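Local structure of FAD-binding oxidoreductase (Gulosibacter chungangensis, 7PBG) at residues F15-I26 with V69-I79; G78-G86 with G101-K109. The protein oxidises 4-ethylphenol as a flavoprotein oxidase of the FAD-linked oxidase family, with its FAD covalently bound. All coordinates share one frame; numbering follows the deposited sequence.

Contact 1 and contact 2 are two successive layers of the FAD-binding domain, with centres about 12 Å apart. Helix 64-77 of contact 1 is followed, after the turn at Gly78-Pro80, by strand 81-84 of contact 2, and the two contacts share Gly78 and Ile79. Where they meet, Ala74 CB touches Leu81 CD1 at 3.6 Å and Phe15 CE1 touches Val103 CG2 at 3.6 Å, so both helices lie against the same small sheet. The cofactor is on the contact 2 side: Ser85 and Gly86 hold its adenine and a phosphate directly, whereas the side chain of Ile70 in contact 1 stays about 12 Å from the FAD.

Contact 1. Residues F15-I26 with V69-I79; sequences FANAISEFSETI and VIVRIANKYGI
Helices 15-26 and 69-77 run antiparallel at 163°, their axes 10.0 Å apart at closest approach, with Ala18 beside Tyr77 at one end and Thr25 beside Val69 at the other. A Schellman motif at Gly78 ends the second helix and sends Ile79 back toward the first.

Ile73 is the knob of the interface, set in a hole made by Ala18, Glu21, Phe22 and Thr25. With CG1 anti to its carbonyl carbon (chi1 -66°), its two branches part: CG2 presses on Phe22 CE1 at 3.4 Å, while CD1 meets Thr25 OG1 tip to tip. That hydroxyl donates to Glu21 O, which also accepts from Thr25 N on the opposite face of its carbonyl plane. The Phe22 ring turns an edge to Ile70 O. Further along, Ile26 and Val69 slide past each other in opposite directions, tightly enough to bring Ile26 CD1 within 3.3 Å of Val69 CG1.

At the other end Ala18 CB sits over one face of the Tyr77 ring, 3.9 Å from its centroid, a CH-pi contact, and also abuts Ile79 CD1. Glu21 comes to the edge of that ring, its carboxylate plane turned 79° from it. Lys76 NZ forms a salt bridge with Glu21 OE2 at 2.6 Å, on the syn lone pair. Tyr77 OH also donates to Glu21 OE2, but the modelled 2.4 Å is doubtfully short. On the side toward the sheet, Phe22 and Ile70 both rest on Ile59 of strand 57-59.

The two antiparallel helices thus pack side by side on one face of the small sheet of the FAD-binding domain, apolar toward it and charged along the edge away from it, where Lys76 would be expected to favour the ionised form of Glu21.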
loop_
_atom_site.group_PDB
_atom_site.type_symbol
_atom_site.label_atom_id
_atom_site.label_comp_id
_atom_site.label_asym_id
_atom_site.label_seq_id
_atom_site.Cartn_x
_atom_site.Cartn_y
_atom_site.Cartn_z
ATOM N N PHE A 15 -1.295 -1.078 -41.077
ATOM C CA PHE A 15 -1.790 0.035 -40.224
ATOM C C PHE A 15 -3.154 0.520 -40.722
ATOM O O PHE A 15 -4.099 0.717 -39.902
ATOM C CB PHE A 15 -0.790 1.190 -40.187
ATOM C CG PHE A 15 -1.071 2.169 -39.084
ATOM C CD1 PHE A 15 -0.723 1.848 -37.783
ATOM C CD2 PHE A 15 -1.774 3.340 -39.314
ATOM C CE1 PHE A 15 -0.983 2.730 -36.743
ATOM C CE2 PHE A 15 -2.031 4.219 -38.265
ATOM C CZ PHE A 15 -1.649 3.893 -36.988
ATOM N N ALA A 16 -3.299 0.756 -42.030
ATOM C CA ALA A 16 -4.595 1.194 -42.602
ATOM C C ALA A 16 -5.667 0.136 -42.278
ATOM O O ALA A 16 -6.852 0.510 -42.097
ATOM C CB ALA A 16 -4.491 1.414 -44.100
ATOM N N ASN A 17 -5.298 -1.138 -42.260
ATOM C CA ASN A 17 -6.279 -2.234 -42.045
ATOM C C ASN A 17 -6.738 -2.178 -40.585
ATOM O O ASN A 17 -7.948 -2.258 -40.377
ATOM C CB ASN A 17 -5.759 -3.620 -42.406
ATOM C CG ASN A 17 -5.749 -3.879 -43.897
ATOM O OD1 ASN A 17 -6.520 -3.294 -44.645
ATOM N ND2 ASN A 17 -4.872 -4.759 -44.319
ATOM N N ALA A 18 -5.806 -1.960 -39.656
ATOM C CA ALA A 18 -6.099 -1.796 -38.209
ATOM C C ALA A 18 -6.968 -0.558 -37.986
ATOM O O ALA A 18 -7.980 -0.637 -37.241
ATOM C CB ALA A 18 -4.817 -1.714 -37.433
ATOM N N ILE A 19 -6.621 0.566 -38.616
ATOM C CA ILE A 19 -7.398 1.840 -38.522
ATOM C C ILE A 19 -8.830 1.600 -39.020
ATOM O O ILE A 19 -9.794 2.074 -38.365
ATOM C CB ILE A 19 -6.707 3.002 -39.280
ATOM C CG1 ILE A 19 -5.381 3.409 -38.634
ATOM C CG2 ILE A 19 -7.638 4.200 -39.436
ATOM C CD1 ILE A 19 -5.499 4.076 -37.251
ATOM N N SER A 20 -8.997 0.877 -40.122
ATOM C CA SER A 20 -10.336 0.536 -40.657
ATOM C C SER A 20 -11.128 -0.307 -39.626
ATOM O O SER A 20 -12.349 -0.029 -39.437
ATOM C CB SER A 20 -10.192 -0.139 -42.003
ATOM O OG SER A 20 -11.423 -0.710 -42.370
ATOM N N GLU A 21 -10.478 -1.222 -38.896
ATOM C CA GLU A 21 -11.145 -2.065 -37.856
ATOM C C GLU A 21 -11.491 -1.202 -36.624
ATOM O O GLU A 21 -12.627 -1.296 -36.136
ATOM C CB GLU A 21 -10.268 -3.258 -37.478
ATOM C CG GLU A 21 -10.160 -4.298 -38.600
ATOM C CD GLU A 21 -9.802 -5.703 -38.143
ATOM O OE1 GLU A 21 -10.322 -6.145 -37.086
ATOM O OE2 GLU A 21 -9.061 -6.375 -38.879
ATOM N N PHE A 22 -10.571 -0.359 -36.143
ATOM C CA PHE A 22 -10.871 0.603 -35.045
ATOM C C PHE A 22 -12.067 1.462 -35.453
ATOM O O PHE A 22 -13.039 1.610 -34.674
ATOM C CB PHE A 22 -9.667 1.494 -34.772
ATOM C CG PHE A 22 -8.435 0.804 -34.253
ATOM C CD1 PHE A 22 -8.505 -0.178 -33.294
ATOM C CD2 PHE A 22 -7.180 1.220 -34.657
ATOM C CE1 PHE A 22 -7.344 -0.749 -32.781
ATOM C CE2 PHE A 22 -6.031 0.653 -34.149
ATOM C CZ PHE A 22 -6.124 -0.339 -33.216
ATOM N N SER A 23 -12.033 2.039 -36.656
ATOM C CA SER A 23 -13.140 2.912 -37.150
ATOM C C SER A 23 -14.463 2.131 -37.152
ATOM O O SER A 23 -15.475 2.676 -36.659
ATOM C CB SER A 23 -12.829 3.473 -38.515
ATOM O OG SER A 23 -11.591 4.155 -38.479
ATOM N N GLU A 24 -14.483 0.919 -37.726
ATOM C CA GLU A 24 -15.727 0.122 -37.887
ATOM C C GLU A 24 -16.310 -0.163 -36.494
ATOM O O GLU A 24 -17.542 -0.026 -36.346
ATOM C CB GLU A 24 -15.513 -1.171 -38.684
ATOM N N THR A 25 -15.466 -0.477 -35.497
ATOM C CA THR A 25 -15.918 -0.983 -34.172
ATOM C C THR A 25 -16.203 0.156 -33.182
ATOM O O THR A 25 -17.095 -0.027 -32.339
ATOM C CB THR A 25 -14.889 -1.976 -33.618
ATOM O OG1 THR A 25 -13.616 -1.345 -33.489
ATOM C CG2 THR A 25 -14.745 -3.218 -34.484
ATOM N N ILE A 26 -15.417 1.223 -33.205
ATOM C CA ILE A 26 -15.449 2.355 -32.220
ATOM C C ILE A 26 -16.251 3.509 -32.828
ATOM O O ILE A 26 -16.939 4.235 -32.081
ATOM C CB ILE A 26 -14.005 2.780 -31.882
ATOM C CG1 ILE A 26 -13.183 1.558 -31.492
ATOM C CG2 ILE A 26 -13.941 3.862 -30.814
ATOM C CD1 ILE A 26 -13.857 0.774 -30.383
ATOM N N VAL A 69 -12.133 -3.934 -27.315
ATOM C CA VAL A 69 -12.125 -4.238 -28.770
ATOM C C VAL A 69 -10.889 -3.601 -29.378
ATOM O O VAL A 69 -10.274 -4.249 -30.247
ATOM C CB VAL A 69 -13.418 -3.842 -29.516
ATOM C CG1 VAL A 69 -13.742 -2.389 -29.440
ATOM C CG2 VAL A 69 -13.381 -4.278 -30.984
ATOM N N ILE A 70 -10.503 -2.395 -28.957
ATOM C CA ILE A 70 -9.243 -1.750 -29.464
ATOM C C ILE A 70 -8.027 -2.628 -29.124
ATOM O O ILE A 70 -7.123 -2.835 -29.979
ATOM C CB ILE A 70 -9.080 -0.327 -28.902
ATOM C CG1 ILE A 70 -10.144 0.619 -29.476
ATOM C CG2 ILE A 70 -7.672 0.220 -29.109
ATOM C CD1 ILE A 70 -10.435 1.809 -28.573
ATOM N N VAL A 71 -7.977 -3.140 -27.906
ATOM C CA VAL A 71 -6.821 -3.974 -27.470
ATOM C C VAL A 71 -6.762 -5.263 -28.312
ATOM O O VAL A 71 -5.644 -5.703 -28.667
ATOM C CB VAL A 71 -6.942 -4.262 -25.971
ATOM C CG1 VAL A 71 -5.948 -5.347 -25.574
ATOM C CG2 VAL A 71 -6.688 -2.996 -25.167
ATOM N N ARG A 72 -7.915 -5.874 -28.578
ATOM C CA ARG A 72 -7.975 -7.136 -29.357
ATOM C C ARG A 72 -7.433 -6.860 -30.752
ATOM O O ARG A 72 -6.605 -7.655 -31.233
ATOM C CB ARG A 72 -9.389 -7.695 -29.399
ATOM C CG ARG A 72 -9.831 -8.250 -28.057
ATOM C CD ARG A 72 -11.312 -8.548 -28.072
ATOM N NE ARG A 72 -11.763 -8.891 -26.735
ATOM C CZ ARG A 72 -12.932 -8.546 -26.212
ATOM N NH1 ARG A 72 -13.781 -7.782 -26.876
ATOM N NH2 ARG A 72 -13.218 -8.928 -24.985
ATOM N N ILE A 73 -7.924 -5.794 -31.381
ATOM C CA ILE A 73 -7.455 -5.389 -32.735
ATOM C C ILE A 73 -5.949 -5.143 -32.664
ATOM O O ILE A 73 -5.223 -5.544 -33.594
ATOM C CB ILE A 73 -8.238 -4.182 -33.279
ATOM C CG1 ILE A 73 -9.695 -4.555 -33.536
ATOM C CG2 ILE A 73 -7.572 -3.617 -34.527
ATOM C CD1 ILE A 73 -10.626 -3.371 -33.618
ATOM N N ALA A 74 -5.464 -4.420 -31.662
ATOM C CA ALA A 74 -4.017 -4.116 -31.538
ATOM C C ALA A 74 -3.195 -5.402 -31.497
ATOM O O ALA A 74 -2.140 -5.476 -32.141
ATOM C CB ALA A 74 -3.757 -3.252 -30.319
ATOM N N ASN A 75 -3.677 -6.411 -30.776
ATOM C CA ASN A 75 -2.992 -7.726 -30.691
ATOM C C ASN A 75 -2.965 -8.379 -32.084
ATOM O O ASN A 75 -1.931 -8.896 -32.451
ATOM C CB ASN A 75 -3.690 -8.652 -29.686
ATOM C CG ASN A 75 -3.195 -8.442 -28.269
ATOM O OD1 ASN A 75 -2.149 -8.977 -27.866
ATOM N ND2 ASN A 75 -3.942 -7.665 -27.503
ATOM N N LYS A 76 -4.069 -8.323 -32.818
ATOM C CA LYS A 76 -4.156 -9.021 -34.132
ATOM C C LYS A 76 -3.099 -8.399 -35.063
ATOM O O LYS A 76 -2.406 -9.145 -35.763
ATOM C CB LYS A 76 -5.570 -8.922 -34.701
ATOM C CG LYS A 76 -5.755 -9.510 -36.094
ATOM C CD LYS A 76 -7.176 -9.379 -36.580
ATOM C CE LYS A 76 -7.284 -9.369 -38.090
ATOM N NZ LYS A 76 -8.635 -8.936 -38.511
ATOM N N TYR A 77 -2.908 -7.081 -35.012
ATOM C CA TYR A 77 -2.000 -6.385 -35.970
ATOM C C TYR A 77 -0.607 -6.163 -35.395
ATOM O O TYR A 77 0.207 -5.665 -36.143
ATOM C CB TYR A 77 -2.608 -5.053 -36.395
ATOM C CG TYR A 77 -3.757 -5.251 -37.333
ATOM C CD1 TYR A 77 -3.521 -5.499 -38.675
ATOM C CD2 TYR A 77 -5.064 -5.240 -36.899
ATOM C CE1 TYR A 77 -4.559 -5.758 -39.555
ATOM C CE2 TYR A 77 -6.116 -5.503 -37.761
ATOM C CZ TYR A 77 -5.865 -5.735 -39.105
ATOM O OH TYR A 77 -6.915 -5.961 -39.959
ATOM N N GLY A 78 -0.381 -6.389 -34.098
ATOM C CA GLY A 78 0.935 -6.118 -33.475
ATOM C C GLY A 78 1.236 -4.628 -33.388
ATOM O O GLY A 78 2.392 -4.242 -33.536
ATOM N N ILE A 79 0.207 -3.817 -33.150
ATOM C CA ILE A 79 0.319 -2.344 -33.059
ATOM C C ILE A 79 0.398 -1.940 -31.599
ATOM O O ILE A 79 -0.511 -2.288 -30.848
ATOM C CB ILE A 79 -0.840 -1.678 -33.815
ATOM C CG1 ILE A 79 -0.668 -1.897 -35.331
ATOM C CG2 ILE A 79 -0.929 -0.219 -33.417
ATOM C CD1 ILE A 79 -1.835 -1.413 -36.143
#

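Contact 2. Residues G78-G86 with G101-K109; sequences GIPLHAFSG and GTVLLHLGK. With FAD (flavin-adenine dinucleotide), chain C.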
loop_
_atom_site.group_PDB
_atom_site.type_symbol
_atom_site.label_atom_id
_atom_site.label_comp_id
_atom_site.label_asym_id
_atom_site.label_seq_id
_atom_site.Cartn_x
_atom_site.Cartn_y
_atom_site.Cartn_z
ATOM N N GLY A 78 -0.381 -6.389 -34.098
ATOM C CA GLY A 78 0.935 -6.118 -33.475
ATOM C C GLY A 78 1.236 -4.628 -33.388
ATOM O O GLY A 78 2.392 -4.242 -33.536
ATOM N N ILE A 79 0.207 -3.817 -33.150
ATOM C CA ILE A 79 0.319 -2.344 -33.059
ATOM C C ILE A 79 0.398 -1.940 -31.599
ATOM O O ILE A 79 -0.511 -2.288 -30.848
ATOM C CB ILE A 79 -0.840 -1.678 -33.815
ATOM C CG1 ILE A 79 -0.668 -1.897 -35.331
ATOM C CG2 ILE A 79 -0.929 -0.219 -33.417
ATOM C CD1 ILE A 79 -1.835 -1.413 -36.143
ATOM N N PRO A 80 1.499 -1.270 -31.180
ATOM C CA PRO A 80 1.630 -0.774 -29.810
ATOM C C PRO A 80 0.627 0.338 -29.488
ATOM O O PRO A 80 0.234 1.142 -30.377
ATOM C CB PRO A 80 3.083 -0.325 -29.715
ATOM C CG PRO A 80 3.458 0.031 -31.127
ATOM C CD PRO A 80 2.679 -0.929 -32.001
ATOM N N LEU A 81 0.161 0.308 -28.229
ATOM C CA LEU A 81 -0.856 1.242 -27.689
ATOM C C LEU A 81 -0.216 1.989 -26.517
ATOM O O LEU A 81 0.572 1.397 -25.756
ATOM C CB LEU A 81 -2.074 0.462 -27.172
ATOM C CG LEU A 81 -2.856 -0.383 -28.171
ATOM C CD1 LEU A 81 -4.020 -1.073 -27.479
ATOM C CD2 LEU A 81 -3.347 0.478 -29.337
ATOM N N HIS A 82 -0.615 3.229 -26.325
ATOM C CA HIS A 82 -0.308 4.001 -25.088
ATOM C C HIS A 82 -1.621 4.585 -24.658
ATOM O O HIS A 82 -2.223 5.396 -25.440
ATOM C CB HIS A 82 0.790 5.044 -25.314
ATOM C CG HIS A 82 1.012 5.934 -24.134
ATOM N ND1 HIS A 82 1.074 5.419 -22.820
ATOM C CD2 HIS A 82 1.214 7.267 -24.058
ATOM C CE1 HIS A 82 1.322 6.414 -22.001
ATOM N NE2 HIS A 82 1.384 7.586 -22.740
ATOM N N ALA A 83 -2.092 4.135 -23.501
ATOM C CA ALA A 83 -3.359 4.567 -22.907
ATOM C C ALA A 83 -3.063 5.514 -21.739
ATOM O O ALA A 83 -2.160 5.258 -20.911
ATOM C CB ALA A 83 -4.118 3.363 -22.451
ATOM N N PHE A 84 -3.848 6.557 -21.640
ATOM C CA PHE A 84 -3.704 7.524 -20.536
ATOM C C PHE A 84 -5.069 8.117 -20.288
ATOM O O PHE A 84 -5.987 7.968 -21.097
ATOM C CB PHE A 84 -2.668 8.600 -20.899
ATOM C CG PHE A 84 -2.809 9.210 -22.270
ATOM C CD1 PHE A 84 -3.712 10.240 -22.541
ATOM C CD2 PHE A 84 -2.080 8.694 -23.325
ATOM C CE1 PHE A 84 -3.846 10.744 -23.825
ATOM C CE2 PHE A 84 -2.229 9.199 -24.605
ATOM C CZ PHE A 84 -3.099 10.225 -24.855
ATOM N N SER A 85 -5.170 8.756 -19.146
ATOM C CA SER A 85 -6.424 9.340 -18.652
ATOM C C SER A 85 -6.606 10.753 -19.186
ATOM O O SER A 85 -7.586 10.978 -19.929
ATOM C CB SER A 85 -6.449 9.245 -17.166
ATOM O OG SER A 85 -6.472 7.898 -16.782
ATOM N N GLY A 86 -5.799 11.696 -18.699
ATOM C CA GLY A 86 -5.814 13.096 -19.125
ATOM C C GLY A 86 -4.725 13.377 -20.141
ATOM O O GLY A 86 -4.924 14.288 -20.982
ATOM N N GLY A 101 5.089 6.006 -33.518
ATOM C CA GLY A 101 4.072 5.267 -34.285
ATOM C C GLY A 101 3.080 4.550 -33.381
ATOM O O GLY A 101 2.129 3.964 -33.908
ATOM N N THR A 102 3.190 4.738 -32.053
ATOM C CA THR A 102 2.235 4.129 -31.105
ATOM C C THR A 102 0.877 4.757 -31.368
ATOM O O THR A 102 0.840 5.958 -31.638
ATOM C CB THR A 102 2.743 4.252 -29.679
ATOM O OG1 THR A 102 3.951 3.481 -29.631
ATOM C CG2 THR A 102 1.744 3.762 -28.631
ATOM N N VAL A 103 -0.177 3.951 -31.306
ATOM C CA VAL A 103 -1.568 4.461 -31.352
ATOM C C VAL A 103 -1.904 4.915 -29.928
ATOM O O VAL A 103 -1.779 4.082 -29.006
ATOM C CB VAL A 103 -2.527 3.394 -31.881
ATOM C CG1 VAL A 103 -3.966 3.783 -31.679
ATOM C CG2 VAL A 103 -2.252 3.080 -33.354
ATOM N N LEU A 104 -2.368 6.141 -29.756
ATOM C CA LEU A 104 -2.677 6.684 -28.405
ATOM C C LEU A 104 -4.152 6.456 -28.089
ATOM O O LEU A 104 -5.032 6.644 -29.017
ATOM C CB LEU A 104 -2.321 8.155 -28.395
ATOM C CG LEU A 104 -0.945 8.496 -28.984
ATOM C CD1 LEU A 104 -0.670 9.969 -28.797
ATOM C CD2 LEU A 104 0.150 7.682 -28.331
ATOM N N LEU A 105 -4.434 6.041 -26.847
ATOM C CA LEU A 105 -5.826 5.938 -26.359
ATOM C C LEU A 105 -6.004 7.052 -25.334
ATOM O O LEU A 105 -5.532 6.894 -24.247
ATOM C CB LEU A 105 -6.111 4.576 -25.719
ATOM C CG LEU A 105 -6.380 3.423 -26.671
ATOM C CD1 LEU A 105 -5.351 3.321 -27.779
ATOM C CD2 LEU A 105 -6.533 2.110 -25.909
ATOM N N HIS A 106 -6.719 8.120 -25.679
ATOM C CA HIS A 106 -7.079 9.158 -24.692
ATOM C C HIS A 106 -8.439 8.789 -24.086
ATOM O O HIS A 106 -9.470 9.212 -24.607
ATOM C CB HIS A 106 -7.015 10.522 -25.344
ATOM C CG HIS A 106 -7.356 11.619 -24.411
ATOM N ND1 HIS A 106 -7.730 12.838 -24.848
ATOM C CD2 HIS A 106 -7.465 11.623 -23.077
ATOM C CE1 HIS A 106 -8.032 13.597 -23.802
ATOM N NE2 HIS A 106 -7.861 12.880 -22.706
ATOM N N LEU A 107 -8.400 8.052 -22.986
ATOM C CA LEU A 107 -9.599 7.532 -22.321
ATOM C C LEU A 107 -10.447 8.677 -21.793
ATOM O O LEU A 107 -11.658 8.540 -21.811
ATOM C CB LEU A 107 -9.220 6.552 -21.209
ATOM C CG LEU A 107 -9.134 5.098 -21.681
ATOM C CD1 LEU A 107 -7.879 4.840 -22.461
ATOM C CD2 LEU A 107 -9.291 4.134 -20.521
ATOM N N GLY A 108 -9.802 9.723 -21.268
ATOM C CA GLY A 108 -10.509 10.737 -20.492
ATOM C C GLY A 108 -11.362 11.641 -21.377
ATOM O O GLY A 108 -12.208 12.340 -20.826
ATOM N N LYS A 109 -11.148 11.677 -22.687
ATOM C CA LYS A 109 -11.934 12.565 -23.584
ATOM C C LYS A 109 -13.424 12.249 -23.364
ATOM O O LYS A 109 -14.213 13.213 -23.179
ATOM C CB LYS A 109 -11.478 12.364 -25.038
ATOM C CG LYS A 109 -12.279 13.121 -26.101
ATOM C CD LYS A 109 -11.637 14.311 -26.718
ATOM C CE LYS A 109 -12.636 15.197 -27.447
ATOM N NZ LYS A 109 -12.744 14.834 -28.877
HETATM P PA FAD C . -1.961 10.922 -17.404
HETATM O O1A FAD C . -1.040 11.635 -18.338
HETATM O O2A FAD C . -3.369 10.631 -17.861
HETATM O O5B FAD C . -1.293 9.556 -17.017
HETATM C C5B FAD C . 0.083 9.464 -16.674
HETATM C C4B FAD C . 0.551 8.074 -17.030
HETATM O O4B FAD C . -0.141 7.077 -16.224
HETATM C C3B FAD C . 0.291 7.625 -18.477
HETATM O O3B FAD C . 1.296 8.115 -19.361
HETATM C C2B FAD C . 0.206 6.097 -18.338
HETATM O O2B FAD C . 1.514 5.558 -18.297
HETATM C C1B FAD C . -0.520 5.955 -17.004
HETATM N N9A FAD C . -1.956 5.933 -17.100
HETATM C C8A FAD C . -2.788 6.984 -16.878
HETATM N N7A FAD C . -4.040 6.658 -17.017
HETATM C C5A FAD C . -4.029 5.341 -17.410
HETATM C C6A FAD C . -5.058 4.429 -17.661
HETATM N N6A FAD C . -6.355 4.764 -17.646
HETATM N N1A FAD C . -4.695 3.175 -18.015
HETATM C C2A FAD C . -3.375 2.855 -18.029
HETATM N N3A FAD C . -2.325 3.626 -17.774
HETATM C C4A FAD C . -2.730 4.875 -17.468
HETATM N N1 FAD C . 2.736 15.624 -10.220
HETATM C C2 FAD C . 2.385 15.231 -9.008
HETATM O O2 FAD C . 2.101 14.028 -8.775
HETATM N N3 FAD C . 2.232 16.111 -8.000
HETATM C C4 FAD C . 2.514 17.440 -8.133
HETATM O O4 FAD C . 2.285 18.218 -7.187
HETATM C C4X FAD C . 2.932 17.891 -9.371
HETATM N N5 FAD C . 3.218 19.159 -9.493
HETATM C C5X FAD C . 3.618 19.581 -10.738
HETATM C C6 FAD C . 3.907 20.943 -10.901
HETATM C C7 FAD C . 4.262 21.469 -12.128
HETATM C C7M FAD C . 4.546 22.951 -12.255
HETATM C C8 FAD C . 4.320 20.602 -13.240
HETATM C C8M FAD C . 4.701 21.125 -14.591
HETATM C C9 FAD C . 4.072 19.253 -13.085
HETATM C C9A FAD C . 3.700 18.705 -11.843
HETATM N N10 FAD C . 3.384 17.361 -11.665
HETATM C C10 FAD C . 2.976 16.911 -10.418
HETATM C "C1'" FAD C . 3.366 16.399 -12.797
HETATM C "C2'" FAD C . 2.002 16.311 -13.501
HETATM O "O2'" FAD C . 1.422 17.644 -13.699
HETATM C "C3'" FAD C . 0.925 15.503 -12.749
HETATM O "O3'" FAD C . 1.482 14.324 -12.220
HETATM C "C4'" FAD C . -0.317 15.129 -13.569
HETATM O "O4'" FAD C . -1.433 14.899 -12.694
HETATM C "C5'" FAD C . -0.064 13.913 -14.417
HETATM O "O5'" FAD C . -0.826 13.941 -15.631
HETATM P P FAD C . -2.270 13.266 -15.725
HETATM O O1P FAD C . -2.991 13.870 -16.894
HETATM O O2P FAD C . -2.886 13.394 -14.369
HETATM O O3P FAD C . -1.964 11.723 -16.012
#
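The Phe84 ring lies with one face over the neighbouring strand, Leu105 O standing 3.9 Å above its plane over the centre. With CG between the backbone N and the carbonyl carbon (chi1 47°), the ring folds across strand 103-106 and brings CE1 to 3.5 Å from His106 CB. The Phe84 and His106 rings are near parallel, at 26°, but slid apart with little overlap. One face of His106 carries Lys109 N and its edge meets Ser85 O, while ND1 is bonded to Tyr41 OH. Back on strand 81-84, one face of the His82 ring takes Phe84 CD2 of the same strand, and its edge points at FAD, with CE1 3.1 Å from the ribose O3B.

Strands 81-84 and 103-106 are parallel, paired from Leu81-Val103 to Phe84-His106. Their ladder runs from Val103 N to Pro80 O through to Leu107 N to Phe84 O; its shortest rung, Leu105 N to His82 O, measures 2.7 Å and is nearly straight at 169°. Leu81, Ala83, Val103 and Leu105 share one face, which Leu81 and Leu105 set against helix 64-77 and Val103 against Phe15 of helix 12-26; here Leu81 CD2 packs on Leu105 CD1 at 3.8 Å.

Past the strand end, Ser85 OG donates to adenine N7A at 2.7 Å. Gly86 N gives a 2.8 Å bond to phosphate O2A, which also takes a weak bond from Ser85 N. The end of strand 81-84 therefore binds the cofactor directly: two successive amides meet one phosphate oxygen and probably help offset its negative charge, while the serine hydroxyl holds the adenine.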